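Local coordinates for AGR_C_1268p (Agrobacterium tumefaciens str. C58, PDB 2GHS), which probably acts as a metal-dependent gluconolactonase of the SMP-30/regucalcin family, hydrolysing sugar lactones, at residues P89-A94 against A106-F112; A146-T151 against S162-A167; E220-D224 against Y256-G260. Residue numbers count along the deposited sequence, not the author numbering.

The three contacts follow one another along the chain and sample successive blades of the beta-propeller expected of this family. Contact 1 lies in the four-stranded blade 92-125, and contact 2 in the next sheet, 134-224. Their centres are 13 Å apart and they touch: I149 packs on A106, and L111 meets L147 and V166, so the blades share an apolar interface. Contact 3 packs strand 220-224, in the same sheet as contact 2, against a turn of sheet 231-267, about 22 Å from contact 2 and, across the chain's centre, 31 Å from contact 1 between centres. Contact 1 supplies a potassium ligand and contact 2 lies close by, linked to E128; contact 3 lies farther out.

Contact 1: residues P89-A94 against A106-F112; sequences PFMGSA and ASDDGLF. With K (potassium ion), chain B.
P89 is turned (psi 12°), F90 is extended, and M91 leads into strand 92-94, antiparallel to strand 106-107. G92 faces S107 as a non-hydrogen-bonded pair (CA to CA 4.1 Å) and A94 faces A106 as a hydrogen-bonded pair (5.1 Å). S93 and A94 both face A106, a classic beta bulge. A106 O accepts from S93 N and A106 N donates to A94 O, both at 2.9 Å. D108 N donates to M91 O (3.2 Å), while M91 N donates to D108 OD1 (2.8 Å), an acid standing in for a backbone carbonyl; D108 is p, and its OD2 pairs with R154. S107 to G110 form a type I turn, closed by S107 N to G110 O (3.0 Å) and weakly by G110 N to S107 O (3.3 Å). S107 OG, also p, accepts from D109 N (3.0 Å, an ST turn) and donates to G110 O (2.8 Å). G110 has phi 132°, which suits glycine. Water 1 links P89 O (2.8 Å) with D109 OD2 (2.6 Å), and S93 OG bonds to S136 and N137. F90, p, places one ring face over S107 CB (3.8 Å to the centroid, CH-pi) and meets F112 obliquely, centroids 4.6 Å apart. The small A94 and A106 (CB to CB 4.1 Å) suit a face covered by I149. D108 O binds potassium at 2.6 Å, alongside water 2 and the carbonyls of E128, L131 and N134: a tight hairpin turn of a propeller blade, the D108 carbonyl, turned to the ion, completing a metal site beside the predicted substrate-binding R135.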
loop_
_atom_site.group_PDB
_atom_site.type_symbol
_atom_site.label_atom_id
_atom_site.label_comp_id
_atom_site.label_asym_id
_atom_site.label_seq_id
_atom_site.Cartn_x
_atom_site.Cartn_y
_atom_site.Cartn_z
ATOM N N PRO A 89 17.275 1.739 9.160
ATOM C CA PRO A 89 18.511 1.896 8.422
ATOM C C PRO A 89 18.296 1.697 6.896
ATOM O O PRO A 89 19.276 1.514 6.194
ATOM C CB PRO A 89 19.361 0.726 8.934
ATOM C CG PRO A 89 18.351 -0.343 9.239
ATOM C CD PRO A 89 17.056 0.361 9.607
ATOM N N PHE A 90 17.043 1.670 6.424
ATOM C CA PHE A 90 16.716 1.452 5.047
ATOM C C PHE A 90 15.368 2.111 4.765
ATOM O O PHE A 90 14.693 2.598 5.706
ATOM C CB PHE A 90 16.743 -0.047 4.679
ATOM C CG PHE A 90 16.003 -0.950 5.633
ATOM C CD1 PHE A 90 14.697 -0.718 5.969
ATOM C CD2 PHE A 90 16.657 -2.026 6.222
ATOM C CE1 PHE A 90 13.997 -1.569 6.859
ATOM C CE2 PHE A 90 15.986 -2.852 7.088
ATOM C CZ PHE A 90 14.663 -2.622 7.434
HETATM N N MSE A 91 14.985 2.126 3.486
HETATM C CA MSE A 91 13.700 2.685 3.103
HETATM C C MSE A 91 12.680 1.575 3.110
HETATM O O MSE A 91 12.539 0.832 2.138
HETATM C CB MSE A 91 13.769 3.389 1.719
HETATM C CG MSE A 91 14.653 4.586 1.727
HETATM SE SE MSE A 91 14.494 5.473 -0.024
HETATM C CE MSE A 91 15.623 6.897 0.231
ATOM N N GLY A 92 11.986 1.423 4.219
ATOM C CA GLY A 92 10.911 0.427 4.264
ATOM C C GLY A 92 9.724 0.927 3.477
ATOM O O GLY A 92 9.415 2.113 3.533
ATOM N N SER A 93 9.016 0.009 2.797
ATOM C CA SER A 93 7.771 0.358 2.108
ATOM C C SER A 93 6.574 -0.549 2.325
ATOM O O SER A 93 5.470 -0.157 1.915
ATOM C CB SER A 93 8.012 0.464 0.627
ATOM O OG SER A 93 8.348 -0.826 0.113
ATOM N N ALA A 94 6.768 -1.728 2.935
ATOM C CA ALA A 94 5.629 -2.634 3.229
ATOM C C ALA A 94 5.881 -3.391 4.484
ATOM O O ALA A 94 7.017 -3.710 4.801
ATOM C CB ALA A 94 5.356 -3.606 2.119
ATOM N N ALA A 106 9.511 -5.051 4.000
ATOM C CA ALA A 106 10.132 -4.983 2.678
ATOM C C ALA A 106 10.798 -3.625 2.576
ATOM O O ALA A 106 10.216 -2.609 2.899
ATOM C CB ALA A 106 9.105 -5.129 1.579
ATOM N N SER A 107 12.023 -3.615 2.081
ATOM C CA SER A 107 12.753 -2.393 1.919
ATOM C C SER A 107 13.575 -2.395 0.642
ATOM O O SER A 107 13.647 -3.416 -0.073
ATOM C CB SER A 107 13.710 -2.234 3.091
ATOM O OG SER A 107 14.889 -3.038 2.965
ATOM N N ASP A 108 14.208 -1.248 0.374
ATOM C CA ASP A 108 15.149 -1.081 -0.718
ATOM C C ASP A 108 16.374 -1.947 -0.621
ATOM O O ASP A 108 17.087 -2.131 -1.611
ATOM C CB ASP A 108 15.532 0.398 -0.904
ATOM C CG ASP A 108 16.191 1.044 0.333
ATOM O OD1 ASP A 108 16.022 0.531 1.452
ATOM O OD2 ASP A 108 16.821 2.141 0.167
ATOM N N ASP A 109 16.636 -2.475 0.555
ATOM C CA ASP A 109 17.812 -3.280 0.751
ATOM C C ASP A 109 17.553 -4.781 1.005
ATOM O O ASP A 109 18.511 -5.555 1.218
ATOM C CB ASP A 109 18.624 -2.659 1.914
ATOM C CG ASP A 109 19.173 -1.235 1.576
ATOM O OD1 ASP A 109 19.229 -0.842 0.373
ATOM O OD2 ASP A 109 19.544 -0.524 2.529
ATOM N N GLY A 110 16.292 -5.215 0.913
ATOM C CA GLY A 110 15.922 -6.570 1.156
ATOM C C GLY A 110 14.731 -6.678 2.083
ATOM O O GLY A 110 14.124 -5.663 2.475
ATOM N N LEU A 111 14.377 -7.915 2.403
ATOM C CA LEU A 111 13.300 -8.254 3.304
ATOM C C LEU A 111 13.878 -8.622 4.674
ATOM O O LEU A 111 14.795 -9.443 4.764
ATOM C CB LEU A 111 12.581 -9.458 2.757
ATOM C CG LEU A 111 11.874 -9.212 1.443
ATOM C CD1 LEU A 111 11.868 -10.464 0.597
ATOM C CD2 LEU A 111 10.472 -8.753 1.718
ATOM N N PHE A 112 13.381 -7.971 5.721
ATOM C CA PHE A 112 13.926 -8.076 7.082
ATOM C C PHE A 112 12.825 -8.471 8.060
ATOM O O PHE A 112 11.653 -8.040 7.913
ATOM C CB PHE A 112 14.482 -6.731 7.527
ATOM C CG PHE A 112 15.783 -6.376 6.874
ATOM C CD1 PHE A 112 15.798 -5.930 5.563
ATOM C CD2 PHE A 112 16.996 -6.557 7.536
ATOM C CE1 PHE A 112 16.991 -5.613 4.943
ATOM C CE2 PHE A 112 18.200 -6.246 6.900
ATOM C CZ PHE A 112 18.196 -5.795 5.591
HETATM K K K B . 17.653 -2.006 -4.147
HETATM O O HOH W 1 21.043 0.914 4.153
HETATM O O HOH W 2 14.955 -2.416 -4.839
#

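Contact 2: residues A146-T151 against S162-A167; sequences ALWIGT and SIYHVA
Two neighbouring strands of a propeller sheet, 147-151 and 162-167, form an antiparallel hairpin pair, their axes 4.6 Å apart at closest and 153° between directions. S162 comes first: its O accepts from T151 N at 2.8 Å, while its N makes only weak bonds, to T151 O (3.4 Å) and T151 OG1 (3.3 Å). I163 pairs with G150, CA atoms 4.4 Å apart, close as in a non-hydrogen-bonded pair; glycine adds no side chain beside I163 CG1, and I163 CG2 lies 4.0 Å from W148 CE3, on the face that I163 shares with W148 and H165. Y164 and I149 form a hydrogen-bonded pair, with both bonds formed, Y164 N to I149 O (2.8 Å) and I149 N to Y164 O (2.9 Å). With chi1 m, the Y164 ring turns an edge to T151 OG1 (CE1 3.8 Å away), and both hydroxyls bond to E128, whose backbone O binds the potassium ion. H165 pairs with W148 across a non-hydrogen-bonded position, CA atoms 4.7 Å apart; their rings meet rim to rim, while H165 NE2 bonds to T212 O and W148 NE1 to G213 O. V166 binds L147 both ways, V166 N to L147 O at 2.8 Å and L147 N to V166 O at 2.9 Å; branched and apolar, it joins L147 and I149 on the face that packs against the preceding blade. Beyond the last bridge, A167 CB lies 4.0 Å from A146 CB.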
loop_
_atom_site.group_PDB
_atom_site.type_symbol
_atom_site.label_atom_id
_atom_site.label_comp_id
_atom_site.label_asym_id
_atom_site.label_seq_id
_atom_site.Cartn_x
_atom_site.Cartn_y
_atom_site.Cartn_z
ATOM N N ALA A 146 1.798 -15.654 1.358
ATOM C CA ALA A 146 2.837 -15.093 0.484
ATOM C C ALA A 146 2.613 -13.601 0.264
ATOM O O ALA A 146 1.464 -13.096 0.228
ATOM C CB ALA A 146 2.806 -15.794 -0.849
ATOM N N LEU A 147 3.738 -12.886 0.161
ATOM C CA LEU A 147 3.737 -11.429 -0.071
ATOM C C LEU A 147 3.886 -11.200 -1.575
ATOM O O LEU A 147 4.683 -11.871 -2.215
ATOM C CB LEU A 147 4.956 -10.813 0.649
ATOM C CG LEU A 147 5.242 -9.321 0.395
ATOM C CD1 LEU A 147 4.159 -8.454 1.045
ATOM C CD2 LEU A 147 6.666 -8.917 0.947
ATOM N N TRP A 148 3.175 -10.211 -2.109
ATOM C CA TRP A 148 3.519 -9.617 -3.389
ATOM C C TRP A 148 4.173 -8.259 -3.057
ATOM O O TRP A 148 3.613 -7.440 -2.307
ATOM C CB TRP A 148 2.301 -9.392 -4.271
ATOM C CG TRP A 148 1.760 -10.572 -5.001
ATOM C CD1 TRP A 148 1.761 -11.891 -4.601
ATOM C CD2 TRP A 148 1.031 -10.541 -6.215
ATOM N NE1 TRP A 148 1.114 -12.668 -5.518
ATOM C CE2 TRP A 148 0.653 -11.863 -6.514
ATOM C CE3 TRP A 148 0.663 -9.518 -7.099
ATOM C CZ2 TRP A 148 -0.067 -12.194 -7.659
ATOM C CZ3 TRP A 148 -0.060 -9.860 -8.230
ATOM C CH2 TRP A 148 -0.397 -11.182 -8.499
ATOM N N ILE A 149 5.312 -7.988 -3.674
ATOM C CA ILE A 149 6.014 -6.764 -3.441
ATOM C C ILE A 149 6.594 -6.207 -4.744
ATOM O O ILE A 149 7.215 -6.941 -5.516
ATOM C CB ILE A 149 7.118 -6.982 -2.362
ATOM C CG1 ILE A 149 7.894 -5.686 -2.085
ATOM C CG2 ILE A 149 8.085 -8.065 -2.760
ATOM C CD1 ILE A 149 7.078 -4.626 -1.404
ATOM N N GLY A 150 6.362 -4.916 -4.955
ATOM C CA GLY A 150 6.884 -4.164 -6.070
ATOM C C GLY A 150 8.196 -3.472 -5.802
ATOM O O GLY A 150 8.489 -3.029 -4.670
ATOM N N THR A 151 8.995 -3.345 -6.856
ATOM C CA THR A 151 10.215 -2.543 -6.792
ATOM C C THR A 151 10.214 -1.551 -7.963
ATOM O O THR A 151 9.417 -1.700 -8.920
ATOM C CB THR A 151 11.462 -3.381 -6.900
ATOM O OG1 THR A 151 11.476 -4.008 -8.186
ATOM C CG2 THR A 151 11.549 -4.392 -5.764
ATOM N N SER A 162 9.736 -4.311 -11.011
ATOM C CA SER A 162 9.160 -5.647 -11.074
ATOM C C SER A 162 8.196 -5.871 -9.900
ATOM O O SER A 162 8.177 -5.085 -8.945
ATOM C CB SER A 162 10.272 -6.683 -10.955
ATOM O OG SER A 162 11.236 -6.490 -11.984
ATOM N N ILE A 163 7.431 -6.945 -9.992
ATOM C CA ILE A 163 6.610 -7.463 -8.899
ATOM C C ILE A 163 7.098 -8.867 -8.621
ATOM O O ILE A 163 7.219 -9.705 -9.529
ATOM C CB ILE A 163 5.112 -7.424 -9.181
ATOM C CG1 ILE A 163 4.699 -5.956 -9.259
ATOM C CG2 ILE A 163 4.327 -8.139 -8.095
ATOM C CD1 ILE A 163 3.244 -5.728 -9.669
ATOM N N TYR A 164 7.405 -9.079 -7.347
ATOM C CA TYR A 164 7.846 -10.386 -6.829
ATOM C C TYR A 164 6.859 -11.013 -5.861
ATOM O O TYR A 164 6.132 -10.312 -5.164
ATOM C CB TYR A 164 9.165 -10.235 -6.068
ATOM C CG TYR A 164 10.320 -9.653 -6.882
ATOM C CD1 TYR A 164 10.486 -8.292 -6.998
ATOM C CD2 TYR A 164 11.226 -10.467 -7.523
ATOM C CE1 TYR A 164 11.539 -7.753 -7.714
ATOM C CE2 TYR A 164 12.268 -9.942 -8.248
ATOM C CZ TYR A 164 12.424 -8.574 -8.329
ATOM O OH TYR A 164 13.494 -8.054 -9.066
ATOM N N HIS A 165 6.922 -12.345 -5.798
ATOM C CA HIS A 165 6.196 -13.183 -4.855
ATOM C C HIS A 165 7.207 -13.708 -3.880
ATOM O O HIS A 165 8.281 -14.177 -4.305
ATOM C CB HIS A 165 5.595 -14.311 -5.677
ATOM C CG HIS A 165 4.905 -15.389 -4.911
ATOM N ND1 HIS A 165 5.569 -16.472 -4.375
ATOM C CD2 HIS A 165 3.582 -15.638 -4.731
ATOM C CE1 HIS A 165 4.685 -17.309 -3.849
ATOM N NE2 HIS A 165 3.472 -16.825 -4.049
ATOM N N VAL A 166 6.887 -13.603 -2.593
ATOM C CA VAL A 166 7.783 -14.081 -1.522
ATOM C C VAL A 166 6.998 -15.053 -0.629
ATOM O O VAL A 166 5.984 -14.694 -0.057
ATOM C CB VAL A 166 8.319 -12.943 -0.690
ATOM C CG1 VAL A 166 9.405 -13.478 0.221
ATOM C CG2 VAL A 166 8.870 -11.801 -1.587
ATOM N N ALA A 167 7.472 -16.291 -0.550
ATOM C CA ALA A 167 6.856 -17.271 0.327
ATOM C C ALA A 167 7.939 -18.062 1.018
ATOM O O ALA A 167 8.810 -18.640 0.361
ATOM C CB ALA A 167 6.000 -18.167 -0.449
#

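Contact 3: residues E220-D224 against Y256-G260; sequences EVFID and YDTDG
I223 lays its CD1 over one face of the Y256 ring, 3.9 Å from the ring centroid and 28° off the normal, a CH-pi contact with CD1 3.6 Å from Y256 CG. The m,t rotamer of I223 extends the aliphatic chain, and Y256, m, offers it a flat surface. No direct hydrogen bond crosses the two segments, so they meet by side-chain packing and through one water rather than by strand pairing; the nearest CA atoms, I223 and G260, are 5.7 Å apart. Segment 220-224 is a strand kinked by a classic beta bulge, in which F222 (psi -51°) and I223 both face L203. The bulge brings F222 and I223 together against the other segment. F222, t, reaches the type I turn from D257 to G260: its CZ lies 3.6 Å from T258 O, near the ring plane, and 3.6 Å from G260 N. The turn is closed by G260 N donating to D257 O (3.0 Å), with a weak bond from D259 N to D257 OD1 (2.8 Å); OD1 also accepts from N261 N. G260 has positive phi, 82°, and a CB there would fall 3.2 Å from I223 CG1, so glycine fits for two reasons. Water 3 bridges F222 O (2.9 Å) and, weakly, G260 O (3.3 Å). Strand 220-224 hydrogen-bonds to strand 202-207 at the margin of its sheet, while the turn joins strands 252-256 and 262-267 of the adjoining one; F222 also meets Y194 and I243, and Y256 stacks on H262, so the contact spans the seam between two propeller blades.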
loop_
_atom_site.group_PDB
_atom_site.type_symbol
_atom_site.label_atom_id
_atom_site.label_comp_id
_atom_site.label_asym_id
_atom_site.label_seq_id
_atom_site.Cartn_x
_atom_site.Cartn_y
_atom_site.Cartn_z
ATOM N N GLU A 220 -4.692 -9.662 -17.440
ATOM C CA GLU A 220 -5.714 -9.107 -18.335
ATOM C C GLU A 220 -6.020 -7.680 -17.909
ATOM O O GLU A 220 -6.034 -7.383 -16.713
ATOM C CB GLU A 220 -7.013 -9.906 -18.209
ATOM C CG GLU A 220 -6.838 -11.436 -18.317
ATOM C CD GLU A 220 -6.512 -11.916 -19.719
ATOM O OE1 GLU A 220 -6.867 -11.228 -20.712
ATOM O OE2 GLU A 220 -5.901 -13.007 -19.826
ATOM N N VAL A 221 -6.296 -6.793 -18.853
ATOM C CA VAL A 221 -6.696 -5.420 -18.505
ATOM C C VAL A 221 -8.086 -5.433 -17.895
ATOM O O VAL A 221 -9.040 -5.908 -18.512
ATOM C CB VAL A 221 -6.694 -4.477 -19.705
ATOM C CG1 VAL A 221 -7.177 -3.069 -19.324
ATOM C CG2 VAL A 221 -5.324 -4.372 -20.331
ATOM N N PHE A 222 -8.203 -4.943 -16.668
ATOM C CA PHE A 222 -9.464 -4.899 -15.957
ATOM C C PHE A 222 -10.071 -3.484 -15.959
ATOM O O PHE A 222 -11.249 -3.320 -16.327
ATOM C CB PHE A 222 -9.249 -5.438 -14.532
ATOM C CG PHE A 222 -10.484 -5.458 -13.658
ATOM C CD1 PHE A 222 -11.681 -6.006 -14.095
ATOM C CD2 PHE A 222 -10.411 -4.983 -12.360
ATOM C CE1 PHE A 222 -12.787 -6.048 -13.254
ATOM C CE2 PHE A 222 -11.526 -5.035 -11.507
ATOM C CZ PHE A 222 -12.706 -5.557 -11.958
ATOM N N ILE A 223 -9.276 -2.479 -15.578
ATOM C CA ILE A 223 -9.714 -1.061 -15.597
ATOM C C ILE A 223 -8.701 -0.186 -16.371
ATOM O O ILE A 223 -7.551 -0.033 -15.929
ATOM C CB ILE A 223 -9.900 -0.511 -14.145
ATOM C CG1 ILE A 223 -10.914 -1.385 -13.372
ATOM C CG2 ILE A 223 -10.310 0.981 -14.196
ATOM C CD1 ILE A 223 -10.912 -1.204 -11.848
ATOM N N ASP A 224 -9.136 0.342 -17.530
ATOM C CA ASP A 224 -8.304 1.218 -18.339
ATOM C C ASP A 224 -8.630 2.653 -17.906
ATOM O O ASP A 224 -9.718 3.191 -18.205
ATOM C CB ASP A 224 -8.606 1.033 -19.832
ATOM C CG ASP A 224 -7.621 1.778 -20.730
ATOM O OD1 ASP A 224 -6.989 2.748 -20.277
ATOM O OD2 ASP A 224 -7.498 1.387 -21.902
ATOM N N TYR A 256 -14.290 1.053 -7.325
ATOM C CA TYR A 256 -14.720 0.271 -8.502
ATOM C C TYR A 256 -15.445 -0.995 -8.137
ATOM O O TYR A 256 -14.983 -1.756 -7.269
ATOM C CB TYR A 256 -13.492 -0.099 -9.292
ATOM C CG TYR A 256 -12.656 1.109 -9.748
ATOM C CD1 TYR A 256 -11.625 1.625 -8.952
ATOM C CD2 TYR A 256 -12.900 1.718 -10.968
ATOM C CE1 TYR A 256 -10.871 2.728 -9.377
ATOM C CE2 TYR A 256 -12.137 2.811 -11.391
ATOM C CZ TYR A 256 -11.132 3.314 -10.599
ATOM O OH TYR A 256 -10.367 4.404 -11.034
ATOM N N ASP A 257 -16.523 -1.265 -8.856
ATOM C CA ASP A 257 -17.340 -2.452 -8.572
ATOM C C ASP A 257 -16.689 -3.655 -9.206
ATOM O O ASP A 257 -15.581 -3.545 -9.725
ATOM C CB ASP A 257 -18.778 -2.244 -9.005
ATOM C CG ASP A 257 -18.969 -2.192 -10.536
ATOM O OD1 ASP A 257 -18.061 -2.634 -11.306
ATOM O OD2 ASP A 257 -20.061 -1.730 -10.944
ATOM N N THR A 258 -17.306 -4.834 -9.102
ATOM C CA THR A 258 -16.585 -6.010 -9.559
ATOM C C THR A 258 -16.577 -6.137 -11.093
ATOM O O THR A 258 -15.908 -7.052 -11.608
ATOM C CB THR A 258 -17.138 -7.311 -8.977
ATOM O OG1 THR A 258 -18.479 -7.480 -9.425
ATOM C CG2 THR A 258 -17.109 -7.288 -7.421
ATOM N N ASP A 259 -17.305 -5.272 -11.805
ATOM C CA ASP A 259 -17.175 -5.166 -13.269
ATOM C C ASP A 259 -16.122 -4.136 -13.704
ATOM O O ASP A 259 -15.862 -3.941 -14.891
ATOM C CB ASP A 259 -18.517 -4.795 -13.876
ATOM C CG ASP A 259 -19.489 -5.964 -13.877
ATOM O OD1 ASP A 259 -19.004 -7.103 -13.945
ATOM O OD2 ASP A 259 -20.708 -5.729 -13.814
ATOM N N GLY A 260 -15.528 -3.467 -12.738
ATOM C CA GLY A 260 -14.566 -2.433 -12.982
ATOM C C GLY A 260 -15.165 -1.068 -13.302
ATOM O O GLY A 260 -14.449 -0.188 -13.755
HETATM O O HOH W 3 -13.564 -1.631 -16.540
#